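Local coordinates for protein arabinan endo-1,5-alpha-l-arabinosidase A (Cellvibrio cellulosa, PDB 1GYH) that cleaves alpha-1,5-arabinofuranosyl bonds of linear arabinan, a plant cell wall polysaccharide, and releases almost exclusively arabinotriose, at residues A[203-207]-A[296-302]; A[212-218]-A[279-285]; A[220-224]-A[247-252]. One frame throughout, in Å; residues are numbered along the deposited sequence.

Interaction 1: A[203-207]-A[296-302]; sequences YYLFA and WDGEGWP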
# COMPACT_ATOMS: atom_id res chain seq x y z
N TYR A 203 -1.26 12.46 12.24
CA TYR A 203 -1.07 11.56 11.11
C TYR A 203 -0.58 10.22 11.66
O TYR A 203 0.36 10.19 12.45
CB TYR A 203 -0.05 12.12 10.12
CG TYR A 203 -0.52 13.33 9.38
CD1 TYR A 203 -0.40 14.60 9.95
CD2 TYR A 203 -1.12 13.23 8.12
CE1 TYR A 203 -0.85 15.73 9.28
CE2 TYR A 203 -1.58 14.34 7.46
CZ TYR A 203 -1.43 15.59 8.03
OH TYR A 203 -1.89 16.72 7.39
N TYR A 204 -1.20 9.13 11.23
CA TYR A 204 -0.78 7.80 11.65
C TYR A 204 -0.11 7.06 10.48
O TYR A 204 -0.72 6.87 9.44
CB TYR A 204 -1.93 6.95 12.19
CG TYR A 204 -2.50 7.52 13.49
CD1 TYR A 204 -3.36 8.62 13.48
CD2 TYR A 204 -2.14 6.99 14.73
CE1 TYR A 204 -3.87 9.15 14.68
CE2 TYR A 204 -2.63 7.55 15.94
CZ TYR A 204 -3.49 8.61 15.90
OH TYR A 204 -3.95 9.16 17.09
N LEU A 205 1.13 6.62 10.71
CA LEU A 205 1.92 5.85 9.72
C LEU A 205 1.83 4.40 10.08
O LEU A 205 2.30 3.98 11.16
CB LEU A 205 3.38 6.31 9.70
CG LEU A 205 4.36 5.42 8.88
CD1 LEU A 205 3.94 5.34 7.46
CD2 LEU A 205 5.75 5.98 9.00
N PHE A 206 1.19 3.63 9.21
CA PHE A 206 1.17 2.19 9.31
C PHE A 206 2.31 1.61 8.42
O PHE A 206 2.58 2.12 7.36
CB PHE A 206 -0.17 1.63 8.78
CG PHE A 206 -1.40 2.13 9.53
CD1 PHE A 206 -1.88 1.46 10.62
CD2 PHE A 206 -2.07 3.26 9.10
CE1 PHE A 206 -2.98 1.93 11.33
CE2 PHE A 206 -3.19 3.73 9.81
CZ PHE A 206 -3.65 3.06 10.89
N ALA A 207 2.91 0.52 8.87
CA ALA A 207 3.97 -0.16 8.13
C ALA A 207 3.94 -1.64 8.42
O ALA A 207 3.47 -2.09 9.47
CB ALA A 207 5.35 0.42 8.51
N TRP A 296 -10.20 3.30 18.42
CA TRP A 296 -9.17 4.16 19.02
C TRP A 296 -9.28 4.11 20.52
O TRP A 296 -10.36 4.29 21.07
CB TRP A 296 -9.27 5.61 18.47
CG TRP A 296 -9.32 5.63 16.97
CD1 TRP A 296 -10.41 5.41 16.20
CD2 TRP A 296 -8.21 5.77 16.06
NE1 TRP A 296 -10.07 5.42 14.87
CE2 TRP A 296 -8.73 5.62 14.75
CE3 TRP A 296 -6.83 5.98 16.21
CZ2 TRP A 296 -7.94 5.73 13.62
CZ3 TRP A 296 -6.04 6.06 15.08
CH2 TRP A 296 -6.59 5.94 13.81
N ASP A 297 -8.15 3.86 21.20
CA ASP A 297 -8.13 3.67 22.64
C ASP A 297 -7.99 4.99 23.39
O ASP A 297 -7.89 6.04 22.78
CB ASP A 297 -7.06 2.62 23.08
CG ASP A 297 -5.59 3.09 22.91
OD1 ASP A 297 -5.27 4.31 22.77
OD2 ASP A 297 -4.65 2.21 22.93
N GLY A 298 -8.01 4.89 24.71
CA GLY A 298 -7.94 6.03 25.64
C GLY A 298 -6.67 6.86 25.58
O GLY A 298 -6.66 8.00 26.05
N GLU A 299 -5.61 6.31 24.98
CA GLU A 299 -4.35 7.02 24.77
C GLU A 299 -4.15 7.54 23.33
O GLU A 299 -3.09 8.07 23.00
CB GLU A 299 -3.16 6.13 25.18
CG GLU A 299 -3.11 5.78 26.67
CD GLU A 299 -4.17 4.78 27.12
OE1 GLU A 299 -4.40 3.78 26.41
OE2 GLU A 299 -4.77 4.97 28.21
N GLY A 300 -5.15 7.38 22.47
CA GLY A 300 -5.09 7.93 21.13
C GLY A 300 -4.46 7.01 20.07
O GLY A 300 -3.99 7.52 19.06
N TRP A 301 -4.46 5.70 20.31
CA TRP A 301 -3.82 4.69 19.42
C TRP A 301 -4.86 3.76 18.80
O TRP A 301 -5.87 3.37 19.46
CB TRP A 301 -2.74 3.86 20.17
CG TRP A 301 -1.65 4.74 20.65
CD1 TRP A 301 -1.58 5.34 21.86
CD2 TRP A 301 -0.51 5.20 19.92
NE1 TRP A 301 -0.47 6.14 21.95
CE2 TRP A 301 0.19 6.08 20.75
CE3 TRP A 301 -0.01 4.94 18.62
CZ2 TRP A 301 1.37 6.68 20.36
CZ3 TRP A 301 1.16 5.56 18.24
CH2 TRP A 301 1.83 6.42 19.09
N PRO A 302 -4.64 3.37 17.55
CA PRO A 302 -5.58 2.48 16.88
C PRO A 302 -5.56 1.10 17.47
O PRO A 302 -4.54 0.64 18.01
CB PRO A 302 -5.09 2.45 15.41
CG PRO A 302 -3.63 2.82 15.47
CD PRO A 302 -3.48 3.73 16.71

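Interaction 2: A[212-218]-A[279-285]; sequences CCRKGDS and YEAADNY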
# COMPACT_ATOMS: atom_id res chain seq x y z
N CYS A 212 6.70 -11.47 4.30
CA CYS A 212 5.54 -11.98 3.59
C CYS A 212 5.86 -13.19 2.70
O CYS A 212 7.04 -13.61 2.53
CB CYS A 212 4.98 -10.89 2.68
SG CYS A 212 5.82 -10.71 1.06
N CYS A 213 4.79 -13.81 2.20
CA CYS A 213 4.88 -14.69 1.04
C CYS A 213 5.66 -15.99 1.32
O CYS A 213 6.24 -16.56 0.39
CB CYS A 213 5.56 -13.93 -0.13
SG CYS A 213 5.26 -12.13 -0.40
N ARG A 214 5.72 -16.48 2.56
CA ARG A 214 6.41 -17.75 2.85
C ARG A 214 5.72 -18.81 3.72
O ARG A 214 6.36 -19.51 4.55
CB ARG A 214 7.87 -17.56 3.29
CG ARG A 214 8.13 -16.72 4.42
CD ARG A 214 9.13 -15.65 4.02
NE ARG A 214 10.52 -16.12 3.86
CZ ARG A 214 11.40 -15.61 2.98
NH1 ARG A 214 11.06 -14.64 2.12
NH2 ARG A 214 12.65 -16.08 2.95
N LYS A 215 4.44 -18.99 3.42
CA LYS A 215 3.69 -20.11 3.95
C LYS A 215 3.75 -20.13 5.49
O LYS A 215 3.55 -19.09 6.14
CB LYS A 215 4.20 -21.43 3.33
CG LYS A 215 4.49 -21.33 1.83
CD LYS A 215 3.31 -20.90 1.00
CE LYS A 215 2.66 -22.04 0.28
NZ LYS A 215 2.16 -21.53 -1.06
N GLY A 216 4.07 -21.30 6.04
CA GLY A 216 4.10 -21.53 7.48
C GLY A 216 5.13 -20.70 8.22
O GLY A 216 5.07 -20.62 9.44
N ASP A 217 6.06 -20.08 7.50
CA ASP A 217 7.16 -19.33 8.13
C ASP A 217 6.99 -17.81 8.04
O ASP A 217 7.90 -17.07 8.42
CB ASP A 217 8.52 -19.68 7.50
CG ASP A 217 8.91 -21.12 7.68
OD1 ASP A 217 8.55 -21.72 8.73
OD2 ASP A 217 9.60 -21.71 6.79
N SER A 218 5.84 -17.34 7.54
CA SER A 218 5.64 -15.90 7.39
C SER A 218 5.57 -15.23 8.77
O SER A 218 4.96 -15.78 9.69
CB SER A 218 4.38 -15.58 6.59
OG SER A 218 4.45 -16.08 5.26
N TYR A 279 -2.81 -14.54 5.09
CA TYR A 279 -2.60 -15.87 4.49
C TYR A 279 -3.32 -16.99 5.26
O TYR A 279 -3.00 -17.28 6.42
CB TYR A 279 -1.07 -16.15 4.40
CG TYR A 279 -0.25 -15.08 3.66
CD1 TYR A 279 -0.25 -14.98 2.24
CD2 TYR A 279 0.54 -14.17 4.34
CE1 TYR A 279 0.50 -13.98 1.57
CE2 TYR A 279 1.28 -13.17 3.67
CZ TYR A 279 1.28 -13.09 2.27
OH TYR A 279 2.04 -12.08 1.59
N GLU A 280 -4.26 -17.67 4.61
CA GLU A 280 -5.14 -18.61 5.27
C GLU A 280 -4.51 -19.97 5.34
O GLU A 280 -4.44 -20.67 4.31
CB GLU A 280 -6.48 -18.74 4.51
CG GLU A 280 -7.55 -19.46 5.31
CD GLU A 280 -8.93 -19.44 4.66
OE1 GLU A 280 -9.10 -18.94 3.53
OE2 GLU A 280 -9.87 -19.96 5.31
N ALA A 281 -4.14 -20.39 6.55
CA ALA A 281 -3.45 -21.66 6.73
C ALA A 281 -4.25 -22.86 6.26
O ALA A 281 -3.68 -23.80 5.75
CB ALA A 281 -3.03 -21.85 8.17
N ALA A 282 -5.58 -22.84 6.41
CA ALA A 282 -6.42 -23.96 6.00
C ALA A 282 -6.64 -24.05 4.48
O ALA A 282 -7.26 -25.01 4.02
CB ALA A 282 -7.78 -23.89 6.73
N ASP A 283 -6.16 -23.07 3.72
CA ASP A 283 -6.33 -23.01 2.26
C ASP A 283 -4.96 -22.77 1.58
O ASP A 283 -4.81 -21.79 0.86
CB ASP A 283 -7.31 -21.89 1.88
CG ASP A 283 -7.67 -21.86 0.40
OD1 ASP A 283 -7.61 -22.93 -0.26
OD2 ASP A 283 -8.05 -20.82 -0.19
N ASN A 284 -3.99 -23.65 1.81
CA ASN A 284 -2.64 -23.48 1.24
C ASN A 284 -1.96 -22.11 1.40
O ASN A 284 -1.21 -21.67 0.52
CB ASN A 284 -2.66 -23.80 -0.25
CG ASN A 284 -3.19 -25.18 -0.53
OD1 ASN A 284 -2.64 -26.16 -0.01
ND2 ASN A 284 -4.29 -25.27 -1.31
N TYR A 285 -2.24 -21.42 2.50
CA TYR A 285 -1.70 -20.07 2.74
C TYR A 285 -2.03 -19.05 1.66
O TYR A 285 -1.28 -18.09 1.45
CB TYR A 285 -0.18 -20.10 3.06
CG TYR A 285 0.15 -21.04 4.22
CD1 TYR A 285 0.10 -20.60 5.55
CD2 TYR A 285 0.49 -22.35 3.99
CE1 TYR A 285 0.36 -21.44 6.60
CE2 TYR A 285 0.76 -23.20 5.03
CZ TYR A 285 0.68 -22.74 6.34
OH TYR A 285 0.94 -23.61 7.37

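Interaction 3: A[220-224]-A[247-252]; sequences YHLVV and GSLLIK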
# COMPACT_ATOMS: atom_id res chain seq x y z
N TYR A 220 5.06 -11.68 8.73
CA TYR A 220 4.48 -10.40 8.32
C TYR A 220 3.41 -9.94 9.35
O TYR A 220 2.55 -10.71 9.76
CB TYR A 220 3.80 -10.53 6.96
CG TYR A 220 3.86 -9.38 5.97
CD1 TYR A 220 5.03 -8.68 5.72
CD2 TYR A 220 2.76 -9.10 5.18
CE1 TYR A 220 5.08 -7.67 4.77
CE2 TYR A 220 2.80 -8.08 4.20
CZ TYR A 220 3.98 -7.39 3.99
OH TYR A 220 4.08 -6.40 3.02
N HIS A 221 3.52 -8.69 9.76
CA HIS A 221 2.55 -8.06 10.70
C HIS A 221 2.58 -6.54 10.58
O HIS A 221 3.41 -5.98 9.86
CB HIS A 221 2.83 -8.50 12.15
CG HIS A 221 4.14 -8.05 12.70
ND1 HIS A 221 5.35 -8.61 12.33
CD2 HIS A 221 4.44 -7.09 13.62
CE1 HIS A 221 6.33 -8.03 13.01
NE2 HIS A 221 5.80 -7.12 13.82
N LEU A 222 1.64 -5.87 11.28
CA LEU A 222 1.50 -4.42 11.18
C LEU A 222 1.87 -3.71 12.48
O LEU A 222 1.48 -4.13 13.57
CB LEU A 222 0.06 -4.06 10.84
CG LEU A 222 -0.48 -4.54 9.49
CD1 LEU A 222 -1.95 -4.14 9.32
CD2 LEU A 222 0.34 -3.91 8.35
N VAL A 223 2.62 -2.63 12.31
CA VAL A 223 3.00 -1.70 13.35
C VAL A 223 2.57 -0.29 12.96
O VAL A 223 2.21 0.00 11.79
CB VAL A 223 4.54 -1.69 13.64
CG1 VAL A 223 4.99 -3.05 14.14
CG2 VAL A 223 5.35 -1.24 12.46
N VAL A 224 2.57 0.60 13.97
CA VAL A 224 2.07 1.97 13.80
C VAL A 224 2.89 2.98 14.64
O VAL A 224 3.41 2.65 15.70
CB VAL A 224 0.51 2.05 14.18
CG1 VAL A 224 0.30 1.93 15.67
CG2 VAL A 224 -0.10 3.35 13.70
N GLY A 247 8.00 1.45 16.50
CA GLY A 247 6.75 0.98 15.93
C GLY A 247 6.02 0.11 16.94
O GLY A 247 6.58 -0.88 17.49
N SER A 248 4.74 0.43 17.19
CA SER A 248 3.92 -0.34 18.10
C SER A 248 3.03 -1.30 17.34
O SER A 248 2.42 -0.95 16.33
CB SER A 248 3.04 0.58 18.97
OG SER A 248 3.85 1.36 19.85
N LEU A 249 2.92 -2.51 17.89
CA LEU A 249 2.07 -3.55 17.34
C LEU A 249 0.60 -3.15 17.19
O LEU A 249 -0.02 -2.68 18.15
CB LEU A 249 2.18 -4.84 18.17
CG LEU A 249 1.22 -5.97 17.74
CD1 LEU A 249 1.56 -6.45 16.35
CD2 LEU A 249 1.18 -7.14 18.72
N LEU A 250 0.06 -3.33 15.99
CA LEU A 250 -1.38 -3.19 15.74
C LEU A 250 -2.11 -4.53 15.65
O LEU A 250 -3.12 -4.76 16.32
CB LEU A 250 -1.62 -2.39 14.46
CG LEU A 250 -3.09 -2.22 14.06
CD1 LEU A 250 -3.85 -1.45 15.17
CD2 LEU A 250 -3.22 -1.51 12.76
N ILE A 251 -1.60 -5.42 14.79
CA ILE A 251 -2.17 -6.74 14.65
C ILE A 251 -1.10 -7.65 14.03
O ILE A 251 -0.36 -7.22 13.12
CB ILE A 251 -3.44 -6.74 13.77
CG1 ILE A 251 -4.09 -8.13 13.68
CG2 ILE A 251 -3.21 -6.04 12.36
CD1 ILE A 251 -5.56 -8.10 13.10
N LYS A 252 -1.06 -8.86 14.56
CA LYS A 252 -0.24 -9.97 14.09
C LYS A 252 -1.09 -11.21 13.88
O LYS A 252 -2.27 -11.28 14.24
CB LYS A 252 0.89 -10.29 15.06
CG LYS A 252 0.49 -10.81 16.46
CD LYS A 252 1.70 -10.97 17.43
CE LYS A 252 1.20 -11.47 18.82
NZ LYS A 252 2.26 -12.09 19.68

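Interaction 1: A[203-207]-A[296-302]
The carbonyl oxygen of Gly-300 accepts the hydroxyl of Tyr-204 in a short hydrogen bond, Tyr-204 OH to Gly-300 O 2.6 Å. The donor lies close to the carbonyl plane, tilted from it by 16°. Arg-226 of strand 221-227 adds a weak bond from NH1 to the same oxygen, and NH1 also bonds Glu-299 O. The Gly-300 carbonyl meets the Tyr-204 ring at its edge.

One face of that ring belongs to Trp-296. Its CZ3 stands 3.6 Å above the plane of the Tyr-204 ring, over the centre. This is an edge-to-face pair: the centroids of the Tyr-204 ring and the Trp-296 six-membered ring are 4.9 Å apart, with the planes at 60°. The indole is anchored at its other end, where NE1 bonds Asp-272.

Pro-302 fills in beside both aromatics. Its CD lies 4.0 Å from Tyr-204 CE2, and its CA sits over a face of the indole, toward the rim. Phe-206, two residues along the strand, adds a looser touch, CE1 to Pro-302 CG 4.3 Å. Tyr-204 reaches this group because its CG stands anti to its own carbonyl carbon (chi1 -66°).

The segment 296-302 is the hairpin between strands 286-296 and 302-303. A type I turn runs from Asp-297 to Gly-300. Trp-301 N bonds Asp-297 OD1 at 2.9 Å, from above the carboxylate plane. Asp-297 N bonds Trp-301 O and closes the loop.

The contact joins two neighbouring sheets of the five-bladed beta-propeller. Tyr-204 belongs to one, the hairpin to the next. A buried tyrosine hydroxyl thus finds its acceptor in a backbone carbonyl of the adjacent blade. With the Arg-226 bonds from the same blade, this bond and the ring packing probably hold the hairpin in place.

Interaction 2: A[212-218]-A[279-285]
Tyr-279, Tyr-285 and Lys-215 carry this contact between loops of two adjacent blades of the five-bladed beta-propeller. Segment 212-218 lies between strands 202-209 and 221-227. Segment 279-285 leads from strand 271-280 round a turn toward strand 286-296.

Tyr-285 lies flat against the backbone of the first loop. Gly-216 N is 3.6 Å above the plane of the Tyr-285 ring, and Lys-215 C covers the same face toward the rim. Ala-281 CA lies over the opposite face. The ring is therefore sandwiched between its own turn and the neighbouring loop. Lys-215 CB makes a CH-pi contact, 4.3 Å from the Tyr-285 ring centroid. The rest of the lysine chain bends so that CD comes near Tyr-285 CB, and NZ is 3.7 Å from Asn-284 O.

Tyr-279 reaches the start of the loop with its hydroxyl end. Its OH is 3.4 Å from Cys-212 CB and also lies near Cys-213 SG. These cysteines are sequence neighbours and form a vicinal disulfide, Cys-212 SG to Cys-213 SG 2.1 Å. Tyr-279 OH is hydrogen-bonded to His-8 NE2, and His-8 also touches Cys-213. The loop is braced from within by one side-chain bond: Arg-214 N donates to Ser-218 OG at 3.0 Å.

Interaction 3: A[220-224]-A[247-252]
Leu-222 pairs with two residues of the opposite strand at once. Its N donates to Ile-251 O at 3.0 Å, nearly straight at the hydrogen (173°). Its O accepts from Leu-250 N at 2.9 Å. Leu-250 and Ile-251 thus both face Leu-222, which makes a classic beta bulge. The register shifts by one residue there.

Beyond the bulge the antiparallel pairing resumes. Val-224 and Ser-248 form a hydrogen-bonded pair with both bonds made. Ser-248 N donates to Val-224 O at 3.0 Å. Val-224 N donates back to Ser-248 O at 2.8 Å, with a more bent angle of 138° at the hydrogen. Ser-248 O takes a second, softer contact from the CA-H of Val-223, CA to O 3.1 Å. Val-223 and Leu-249 form the non-hydrogen-bonded pair between these sites. The amide of Val-223 turns to the other side and bonds Ala-207 of strand 202-209. Polar side chains are served from outside: Ser-248 OG by Lys-237 N, and His-221 ND1 by Thr-219 O.

The side chains of Leu-222 and Ile-251 lie side by side and point the same way, with Leu-222 CD1 3.8 Å from Ile-251 CG2. Val-223 and Leu-249 point to the other face of the sheet. There Leu-249 CD1 comes 4.0 Å from His-221 CD2, the two side chains crossing at about a right angle. With CG anti to the backbone N (chi1 175°), Leu-249 also brings CD1 over to Leu-222 O.

Strand 248-251 is the outermost strand of this four-stranded antiparallel sheet. The next sheet starts with strand 257-268. The bulged edge strand paired to 221-227 thus completes one blade of the five-bladed beta-propeller of this family 43 glycoside hydrolase.

How the interactions relate
Strand 202-209 of interaction 1 lies in the same blade as interaction 3, beside strand 221-227; the hairpin 296-302 belongs to the next blade. The centres of the two contacts are about 11 Å apart. Phe-206 CE1 packs on Leu-250 CD2 at 3.7 Å, and Pro-302 O on Leu-250 CD1 at 3.6 Å. Interaction 2 lies about 28 Å from interaction 1, centre to centre, and about 18 Å from interaction 3. It meets interaction 3 where Cys-212 N approaches Tyr-220 CD1 at 3.5 Å. That junction is near the active site: Tyr-220 OH bonds Glu-192, the likely proton donor, and the side chain of Cys-212 is about 4 Å from that of Glu-192. Interaction 1 is more remote; Phe-206 and Glu-192 side chains are about 11 Å apart.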